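Local coordinates for uncharacterized protein conserved in bacteria (Streptococcus suis, PDB 4FZ4) that probably helps the bacterium attach to host cells, as a helical surface-antigen domain of a family that binds glycosaminoglycans, at residues 27-32 with 36-41; 43-48 with 116-121; 83-88 with 136-141. One frame throughout, in Å; residues are numbered along the deposited sequence.

Interaction 1 of 3, residues 27-32 with 36-41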
loop_
_atom_site.group_PDB
_atom_site.type_symbol
_atom_site.label_atom_id
_atom_site.label_comp_id
_atom_site.label_asym_id
_atom_site.label_seq_id
_atom_site.Cartn_x
_atom_site.Cartn_y
_atom_site.Cartn_z
ATOM N N PRO A 27 8.993 -0.214 -9.479
ATOM C CA PRO A 27 10.029 -1.223 -9.213
ATOM C C PRO A 27 9.918 -1.840 -7.816
ATOM O O PRO A 27 9.547 -1.151 -6.863
ATOM C CB PRO A 27 11.331 -0.434 -9.376
ATOM C CG PRO A 27 10.966 0.641 -10.370
ATOM C CD PRO A 27 9.599 1.067 -9.891
ATOM N N SER A 28 10.236 -3.129 -7.692
ATOM C CA SER A 28 10.183 -3.787 -6.390
ATOM C C SER A 28 11.512 -3.536 -5.683
ATOM O O SER A 28 12.552 -3.444 -6.332
ATOM C CB SER A 28 9.952 -5.292 -6.542
ATOM O OG SER A 28 9.769 -5.905 -5.273
ATOM N N TYR A 29 11.475 -3.422 -4.360
ATOM C CA TYR A 29 12.679 -3.157 -3.571
ATOM C C TYR A 29 13.670 -4.317 -3.536
ATOM O O TYR A 29 14.830 -4.134 -3.165
ATOM C CB TYR A 29 12.286 -2.766 -2.146
ATOM C CG TYR A 29 11.078 -3.517 -1.644
ATOM C CD1 TYR A 29 11.159 -4.872 -1.325
ATOM C CD2 TYR A 29 9.830 -2.887 -1.557
ATOM C CE1 TYR A 29 10.024 -5.589 -0.936
ATOM C CE2 TYR A 29 8.692 -3.593 -1.174
ATOM C CZ TYR A 29 8.793 -4.946 -0.866
ATOM O OH TYR A 29 7.663 -5.660 -0.518
ATOM N N GLY A 30 13.217 -5.507 -3.920
ATOM C CA GLY A 30 14.111 -6.651 -3.927
ATOM C C GLY A 30 14.169 -7.492 -2.661
ATOM O O GLY A 30 13.241 -7.496 -1.853
ATOM N N ASP A 31 15.283 -8.203 -2.491
ATOM C CA ASP A 31 15.484 -9.085 -1.343
ATOM C C ASP A 31 16.338 -8.505 -0.217
ATOM O O ASP A 31 16.742 -9.240 0.688
ATOM C CB ASP A 31 16.108 -10.413 -1.798
ATOM C CG ASP A 31 15.194 -11.213 -2.713
ATOM O OD1 ASP A 31 14.037 -11.475 -2.319
ATOM O OD2 ASP A 31 15.639 -11.591 -3.821
ATOM N N ALA A 32 16.632 -7.208 -0.262
ATOM C CA ALA A 32 17.429 -6.608 0.805
ATOM C C ALA A 32 16.757 -6.919 2.141
ATOM O O ALA A 32 15.526 -7.004 2.228
ATOM C CB ALA A 32 17.535 -5.113 0.605
ATOM N N SER A 36 12.682 -7.212 3.895
ATOM C CA SER A 36 12.305 -8.612 4.025
ATOM C C SER A 36 10.953 -8.783 4.698
ATOM O O SER A 36 10.172 -9.661 4.320
ATOM C CB SER A 36 13.380 -9.363 4.814
ATOM O OG SER A 36 13.685 -8.683 6.024
ATOM N N TYR A 37 10.675 -7.948 5.697
ATOM C CA TYR A 37 9.403 -8.033 6.397
ATOM C C TYR A 37 8.233 -7.531 5.529
ATOM O O TYR A 37 7.206 -8.199 5.419
ATOM C CB TYR A 37 9.475 -7.253 7.711
ATOM C CG TYR A 37 8.205 -7.357 8.528
ATOM C CD1 TYR A 37 7.135 -6.502 8.293
ATOM C CD2 TYR A 37 8.067 -8.327 9.510
ATOM C CE1 TYR A 37 5.955 -6.605 9.019
ATOM C CE2 TYR A 37 6.889 -8.443 10.242
ATOM C CZ TYR A 37 5.840 -7.574 9.992
ATOM O OH TYR A 37 4.692 -7.650 10.739
ATOM N N GLN A 38 8.386 -6.357 4.922
ATOM C CA GLN A 38 7.338 -5.809 4.056
ATOM C C GLN A 38 7.103 -6.737 2.865
ATOM O O GLN A 38 5.969 -6.934 2.434
ATOM C CB GLN A 38 7.736 -4.416 3.545
ATOM C CG GLN A 38 6.874 -3.898 2.382
ATOM C CD GLN A 38 5.421 -3.653 2.763
ATOM O OE1 GLN A 38 4.573 -3.388 1.902
ATOM N NE2 GLN A 38 5.126 -3.738 4.051
ATOM N N LYS A 39 8.185 -7.310 2.342
ATOM C CA LYS A 39 8.107 -8.221 1.205
ATOM C C LYS A 39 7.159 -9.386 1.492
ATOM O O LYS A 39 6.216 -9.630 0.739
ATOM C CB LYS A 39 9.504 -8.756 0.875
ATOM C CG LYS A 39 9.550 -9.686 -0.320
ATOM C CD LYS A 39 10.933 -10.284 -0.499
ATOM C CE LYS A 39 10.932 -11.321 -1.609
ATOM N NZ LYS A 39 9.938 -12.408 -1.356
ATOM N N ALA A 40 7.407 -10.097 2.590
ATOM C CA ALA A 40 6.570 -11.234 2.963
ATOM C C ALA A 40 5.192 -10.768 3.392
ATOM O O ALA A 40 4.202 -11.483 3.221
ATOM C CB ALA A 40 7.225 -12.026 4.090
ATOM N N LEU A 41 5.121 -9.568 3.958
ATOM C CA LEU A 41 3.835 -9.030 4.394
ATOM C C LEU A 41 2.989 -8.731 3.155
ATOM O O LEU A 41 1.840 -9.157 3.050
ATOM C CB LEU A 41 4.047 -7.758 5.216
ATOM C CG LEU A 41 2.835 -7.300 6.021
ATOM C CD1 LEU A 41 2.392 -8.437 6.934
ATOM C CD2 LEU A 41 3.190 -6.051 6.827
#
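Lys39, in the first turn of helix 36-55, lies against Tyr29, Gly30 and Asp31 of the loop that arrives from helix 3-23; here the connection between two helices of an all-helical fold packs back on the first turn of the helix it leads into. The lysine can be followed outward. Its CB stands 3.7 Å from Tyr29 CE1, near the plane of the ring and therefore at its edge. CG stays beside the same ring carbon, and CD, carried on by an extended chain, comes 3.9 Å from Gly30 O. CE is 3.2 Å from Asp31 OD1. There the chain bends (chi4 -57°): NZ lies 4.3 Å from Asp31 OD1, too long for a salt bridge, and instead pairs with Glu43 one turn further along the helix. A long, flexible aliphatic stem with a charge at its end suits this place, since it packs beside an aromatic ring and still carries its ammonium to Glu43, with the carboxylate of Asp31 near by. Gly30 adopts a positive phi of 91°, a backbone shape in which any side chain would run into the carbonyl oxygen of Tyr29, so glycine fits. Tyr29 is buried, and its hydroxyl is satisfied by a hydrogen bond to Glu83 of helix 66-95. The same oxygen also touches the start of helix 36-55, lying 3.5 Å from Gln38 CG and 3.1 Å from Lys39 CA.

Interaction 2 of 3, residues 43-48 with 116-121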
loop_
_atom_site.group_PDB
_atom_site.type_symbol
_atom_site.label_atom_id
_atom_site.label_comp_id
_atom_site.label_asym_id
_atom_site.label_seq_id
_atom_site.Cartn_x
_atom_site.Cartn_y
_atom_site.Cartn_z
ATOM N N GLU A 43 3.330 -9.955 0.238
ATOM C CA GLU A 43 3.064 -11.240 -0.411
ATOM C C GLU A 43 1.759 -11.827 0.102
ATOM O O GLU A 43 0.973 -12.386 -0.662
ATOM C CB GLU A 43 4.198 -12.223 -0.112
ATOM C CG GLU A 43 4.762 -12.930 -1.315
ATOM C CD GLU A 43 6.114 -12.385 -1.719
ATOM O OE1 GLU A 43 6.178 -11.210 -2.138
ATOM O OE2 GLU A 43 7.116 -13.129 -1.606
ATOM N N GLU A 44 1.547 -11.696 1.408
ATOM C CA GLU A 44 0.352 -12.213 2.061
ATOM C C GLU A 44 -0.878 -11.398 1.723
ATOM O O GLU A 44 -1.937 -11.958 1.425
ATOM C CB GLU A 44 0.549 -12.236 3.578
ATOM C CG GLU A 44 1.704 -13.106 4.011
ATOM C CD GLU A 44 1.544 -14.543 3.551
ATOM O OE1 GLU A 44 0.673 -15.249 4.102
ATOM O OE2 GLU A 44 2.284 -14.962 2.633
ATOM N N PHE A 45 -0.752 -10.076 1.791
ATOM C CA PHE A 45 -1.884 -9.215 1.470
ATOM C C PHE A 45 -2.268 -9.454 0.002
ATOM O O PHE A 45 -3.453 -9.426 -0.353
ATOM C CB PHE A 45 -1.532 -7.730 1.680
ATOM C CG PHE A 45 -1.267 -7.347 3.127
ATOM C CD1 PHE A 45 -2.069 -7.826 4.156
ATOM C CD2 PHE A 45 -0.241 -6.470 3.447
ATOM C CE1 PHE A 45 -1.848 -7.434 5.490
ATOM C CE2 PHE A 45 -0.017 -6.071 4.778
ATOM C CZ PHE A 45 -0.822 -6.558 5.792
ATOM N N LEU A 46 -1.266 -9.702 -0.844
ATOM C CA LEU A 46 -1.518 -9.948 -2.273
ATOM C C LEU A 46 -2.324 -11.224 -2.448
ATOM O O LEU A 46 -3.384 -11.232 -3.085
ATOM C CB LEU A 46 -0.206 -10.071 -3.040
ATOM C CG LEU A 46 -0.283 -10.403 -4.533
ATOM C CD1 LEU A 46 -1.282 -9.516 -5.252
ATOM C CD2 LEU A 46 1.090 -10.214 -5.127
ATOM N N ARG A 47 -1.811 -12.302 -1.867
ATOM C CA ARG A 47 -2.471 -13.592 -1.927
ATOM C C ARG A 47 -3.880 -13.469 -1.346
ATOM O O ARG A 47 -4.840 -13.946 -1.931
ATOM C CB ARG A 47 -1.649 -14.625 -1.145
ATOM C CG ARG A 47 -2.310 -15.991 -0.991
ATOM C CD ARG A 47 -1.400 -16.953 -0.231
ATOM N NE ARG A 47 -1.069 -16.479 1.116
ATOM C CZ ARG A 47 -1.939 -16.404 2.122
ATOM N NH1 ARG A 47 -3.204 -16.776 1.935
ATOM N NH2 ARG A 47 -1.547 -15.965 3.316
ATOM N N ILE A 48 -4.004 -12.806 -0.202
ATOM C CA ILE A 48 -5.303 -12.635 0.444
ATOM C C ILE A 48 -6.241 -11.713 -0.334
ATOM O O ILE A 48 -7.440 -11.985 -0.451
ATOM C CB ILE A 48 -5.122 -12.081 1.867
ATOM C CG1 ILE A 48 -4.291 -13.071 2.693
ATOM C CG2 ILE A 48 -6.482 -11.820 2.505
ATOM C CD1 ILE A 48 -4.023 -12.637 4.117
ATOM N N LYS A 116 5.362 -2.741 14.747
ATOM C CA LYS A 116 4.980 -1.520 14.038
ATOM C C LYS A 116 4.738 -1.760 12.547
ATOM O O LYS A 116 5.571 -1.400 11.710
ATOM C CB LYS A 116 6.064 -0.442 14.216
ATOM C CG LYS A 116 5.848 0.847 13.400
ATOM C CD LYS A 116 4.656 1.669 13.893
ATOM C CE LYS A 116 4.322 2.835 12.947
ATOM N NZ LYS A 116 5.406 3.866 12.763
ATOM N N SER A 117 3.607 -2.379 12.219
ATOM C CA SER A 117 3.239 -2.643 10.827
ATOM C C SER A 117 1.723 -2.596 10.709
ATOM O O SER A 117 1.019 -2.592 11.714
ATOM C CB SER A 117 3.716 -4.021 10.379
ATOM O OG SER A 117 2.891 -5.034 10.925
ATOM N N ILE A 118 1.214 -2.557 9.484
ATOM C CA ILE A 118 -0.227 -2.533 9.295
ATOM C C ILE A 118 -0.756 -3.954 9.205
ATOM O O ILE A 118 -1.832 -4.186 8.662
ATOM C CB ILE A 118 -0.637 -1.772 8.015
ATOM C CG1 ILE A 118 -0.002 -2.428 6.782
ATOM C CG2 ILE A 118 -0.243 -0.298 8.141
ATOM C CD1 ILE A 118 -0.443 -1.803 5.463
ATOM N N ALA A 119 0.007 -4.907 9.733
ATOM C CA ALA A 119 -0.422 -6.303 9.712
ATOM C C ALA A 119 -1.542 -6.466 10.740
ATOM O O ALA A 119 -2.436 -7.290 10.583
ATOM C CB ALA A 119 0.752 -7.225 10.058
ATOM N N SER A 120 -1.491 -5.652 11.784
ATOM C CA SER A 120 -2.482 -5.711 12.846
ATOM C C SER A 120 -3.585 -4.669 12.681
ATOM O O SER A 120 -4.464 -4.550 13.535
ATOM C CB SER A 120 -1.789 -5.506 14.194
ATOM O OG SER A 120 -1.016 -4.313 14.184
ATOM N N GLN A 121 -3.547 -3.923 11.582
ATOM C CA GLN A 121 -4.542 -2.884 11.358
ATOM C C GLN A 121 -5.583 -3.180 10.284
ATOM O O GLN A 121 -5.318 -3.857 9.286
ATOM C CB GLN A 121 -3.838 -1.559 11.069
ATOM C CG GLN A 121 -2.919 -1.128 12.208
ATOM C CD GLN A 121 -2.123 0.114 11.885
ATOM O OE1 GLN A 121 -1.144 0.426 12.560
ATOM N NE2 GLN A 121 -2.542 0.837 10.857
#
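Phe45 reaches from helix 36-55 to Ile118 and Ala119, in the loop between helices 100-110 and 123-152, and the far end of its ring does the touching. CZ lies 3.9 Å from Ala119 CA, which sits at the ring edge and in its plane. The same carbon is 3.9 Å from Ile118 O, approached obliquely, while CE2 meets Ile118 CG1 at 4.2 Å. These are apolar and van der Waals contacts over a small area, with no hydrogen bond between the segments. Phenylalanine, with its flat, rigid ring on a short stem, suits the place because it spans the gap between helix and loop, whose CA atoms come no nearer than 8.9 Å, at Phe45 and Ala119. Ile118 answers with the branch that lies between its own backbone N and carbonyl carbon (chi1 59°), and this brings CG1 to the phenyl ring. Ala119, with only a methyl group, probably leaves room for the ring edge to come up to its CA.

Behind this first shell the loop is shaped by an ST turn: Ser117 OG accepts from Ala119 N at 3.1 Å, with an N-H...O angle of 156°. Ser117 OG is also hydrogen-bonded to Tyr37 OH, and Ile118 N to Gln112 OE1. A nitrate ion, probably from the crystallisation liquor, lies about 4 Å from the Phe45 side chain. Further out, Phe45 touches Gln79 of helix 66-95, and buried Ile118 packs on Val82 of that helix and on Leu126 and Tyr129 of helix 123-152, wedging the loop among three helices.

Interaction 3 of 3, residues 83-88 with 136-141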
loop_
_atom_site.group_PDB
_atom_site.type_symbol
_atom_site.label_atom_id
_atom_site.label_comp_id
_atom_site.label_asym_id
_atom_site.label_seq_id
_atom_site.Cartn_x
_atom_site.Cartn_y
_atom_site.Cartn_z
ATOM N N GLU A 83 2.725 -0.751 0.025
ATOM C CA GLU A 83 3.696 -1.454 -0.808
ATOM C C GLU A 83 4.236 -0.467 -1.836
ATOM O O GLU A 83 5.414 -0.488 -2.189
ATOM C CB GLU A 83 3.004 -2.624 -1.514
ATOM C CG GLU A 83 3.775 -3.210 -2.673
ATOM C CD GLU A 83 5.071 -3.898 -2.260
ATOM O OE1 GLU A 83 5.441 -3.832 -1.064
ATOM O OE2 GLU A 83 5.722 -4.505 -3.140
ATOM N N ASN A 84 3.361 0.412 -2.310
ATOM C CA ASN A 84 3.731 1.406 -3.310
ATOM C C ASN A 84 4.701 2.434 -2.708
ATOM O O ASN A 84 5.770 2.687 -3.258
ATOM C CB ASN A 84 2.461 2.103 -3.818
ATOM C CG ASN A 84 2.700 2.909 -5.072
ATOM O OD1 ASN A 84 3.700 3.612 -5.186
ATOM N ND2 ASN A 84 1.777 2.816 -6.025
ATOM N N TYR A 85 4.305 3.048 -1.592
ATOM C CA TYR A 85 5.164 4.007 -0.909
ATOM C C TYR A 85 6.537 3.409 -0.639
ATOM O O TYR A 85 7.560 4.038 -0.907
ATOM C CB TYR A 85 4.554 4.421 0.431
ATOM C CG TYR A 85 3.321 5.281 0.314
ATOM C CD1 TYR A 85 2.984 5.886 -0.903
ATOM C CD2 TYR A 85 2.523 5.548 1.433
ATOM C CE1 TYR A 85 1.902 6.734 -1.007
ATOM C CE2 TYR A 85 1.429 6.409 1.338
ATOM C CZ TYR A 85 1.130 6.999 0.110
ATOM O OH TYR A 85 0.091 7.899 0.004
ATOM N N ILE A 86 6.564 2.191 -0.112
ATOM C CA ILE A 86 7.839 1.570 0.198
ATOM C C ILE A 86 8.683 1.283 -1.049
ATOM O O ILE A 86 9.907 1.465 -1.023
ATOM C CB ILE A 86 7.643 0.298 1.054
ATOM C CG1 ILE A 86 7.041 0.701 2.407
ATOM C CG2 ILE A 86 8.996 -0.382 1.322
ATOM C CD1 ILE A 86 6.778 -0.466 3.338
ATOM N N ARG A 87 8.048 0.853 -2.139
ATOM C CA ARG A 87 8.796 0.614 -3.363
ATOM C C ARG A 87 9.438 1.914 -3.812
ATOM O O ARG A 87 10.557 1.907 -4.313
ATOM C CB ARG A 87 7.899 0.086 -4.487
ATOM C CG ARG A 87 7.673 -1.422 -4.430
ATOM C CD ARG A 87 6.964 -1.941 -5.670
ATOM N NE ARG A 87 6.246 -3.175 -5.373
ATOM C CZ ARG A 87 5.596 -3.907 -6.271
ATOM N NH1 ARG A 87 5.572 -3.536 -7.546
ATOM N NH2 ARG A 87 4.950 -5.001 -5.889
ATOM N N GLN A 88 8.733 3.032 -3.626
ATOM C CA GLN A 88 9.262 4.339 -4.030
ATOM C C GLN A 88 10.455 4.778 -3.186
ATOM O O GLN A 88 11.468 5.210 -3.719
ATOM C CB GLN A 88 8.164 5.409 -3.968
ATOM C CG GLN A 88 7.081 5.276 -5.060
ATOM C CD GLN A 88 5.960 6.299 -4.877
ATOM O OE1 GLN A 88 6.190 7.507 -4.930
ATOM N NE2 GLN A 88 4.746 5.816 -4.643
ATOM N N GLU A 136 1.820 11.621 4.792
ATOM C CA GLU A 136 2.518 12.828 5.211
ATOM C C GLU A 136 4.017 12.638 5.004
ATOM O O GLU A 136 4.668 13.441 4.347
ATOM C CB GLU A 136 2.264 13.110 6.696
ATOM C CG GLU A 136 0.801 13.182 7.105
ATOM C CD GLU A 136 0.184 14.536 6.857
ATOM O OE1 GLU A 136 0.540 15.170 5.844
ATOM O OE2 GLU A 136 -0.669 14.955 7.671
ATOM N N ALA A 137 4.556 11.562 5.572
ATOM C CA ALA A 137 5.984 11.277 5.478
ATOM C C ALA A 137 6.428 11.097 4.032
ATOM O O ALA A 137 7.549 11.455 3.667
ATOM C CB ALA A 137 6.316 10.038 6.296
ATOM N N MET A 138 5.547 10.541 3.212
ATOM C CA MET A 138 5.853 10.330 1.809
ATOM C C MET A 138 6.002 11.700 1.141
ATOM O O MET A 138 6.893 11.915 0.314
ATOM C CB MET A 138 4.723 9.546 1.151
ATOM C CG MET A 138 5.149 8.777 -0.072
ATOM S SD MET A 138 6.484 7.631 0.309
ATOM C CE MET A 138 7.267 7.564 -1.260
ATOM N N GLY A 139 5.124 12.628 1.518
ATOM C CA GLY A 139 5.181 13.967 0.963
ATOM C C GLY A 139 6.466 14.684 1.336
ATOM O O GLY A 139 7.117 15.306 0.497
ATOM N N ARG A 140 6.846 14.597 2.601
ATOM C CA ARG A 140 8.062 15.255 3.051
ATOM C C ARG A 140 9.264 14.639 2.348
ATOM O O ARG A 140 10.170 15.341 1.910
ATOM C CB ARG A 140 8.189 15.137 4.572
ATOM C CG ARG A 140 7.089 15.914 5.322
ATOM C CD ARG A 140 7.415 16.059 6.815
ATOM N NE ARG A 140 7.398 14.770 7.506
ATOM C CZ ARG A 140 6.304 14.209 8.023
ATOM N NH1 ARG A 140 5.133 14.825 7.944
ATOM N NH2 ARG A 140 6.383 13.015 8.601
ATOM N N ILE A 141 9.265 13.321 2.226
ATOM C CA ILE A 141 10.360 12.654 1.548
ATOM C C ILE A 141 10.486 13.220 0.130
ATOM O O ILE A 141 11.589 13.490 -0.348
ATOM C CB ILE A 141 10.121 11.131 1.496
ATOM C CG1 ILE A 141 10.397 10.531 2.870
ATOM C CG2 ILE A 141 10.986 10.489 0.425
ATOM C CD1 ILE A 141 10.372 9.014 2.896
#
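A Met-aromatic contact links helix 66-95 to helix 123-152: Met138 lays its side chain against the Tyr85 ring. CG stands over one face, nearer the ring's border than its centre, 4.0 Å from the ring centroid and 20° off the normal, which makes a CH-pi contact; its nearest ring atom is CD1, at 3.7 Å. SD lies obliquely, 4.5 Å from the centroid, and is also 3.7 Å from Tyr85 CB. Met138 starts with CG anti to its backbone N (chi1 -155°) and bends at chi2, and its methyl ends on the other helix, with CE 3.6 Å from both Tyr85 O and Gln88 CB. Within this bundle of long helices the two segments run in the same general direction and come nearest at Tyr85 and Met138. An unbranched, pliable methionine suits such a buried interface, since it can follow both a ring and a neighbouring helix backbone. Tyrosine offers a flat face to it, while its hydroxyl is hydrogen-bonded to Ser135 on the partner helix. Gln88 gives its aliphatic stem to the methyl and its OE1 to Lys142, weakly hydrogen-bonded. On another side of helix 66-95, Arg87 holds Glu83 OE2 with both NE (2.7 Å) and NH2 (2.9 Å).

In the fold
From the N terminus, helix 3-23 leads into the loop that holds 27-32, and interaction 1 closes first, across just three residues, at the start of helix 36-55. Interaction 2 opens further along that helix and interaction 3 on helix 66-95. Interaction 2 then closes at 116-121, tying helix 36-55 to the loop before helix 123-152; interaction 3 closes at 136-141, tying helix 66-95 to helix 123-152. These two therefore cross, while interaction 1 stands in series ahead of both. Interaction 1 touches each of the others, through Tyr37 and Leu41 and through Tyr29 and Gln38. Interactions 2 and 3, about 17 Å apart between centres on opposite sides of the chain's centre, do not touch.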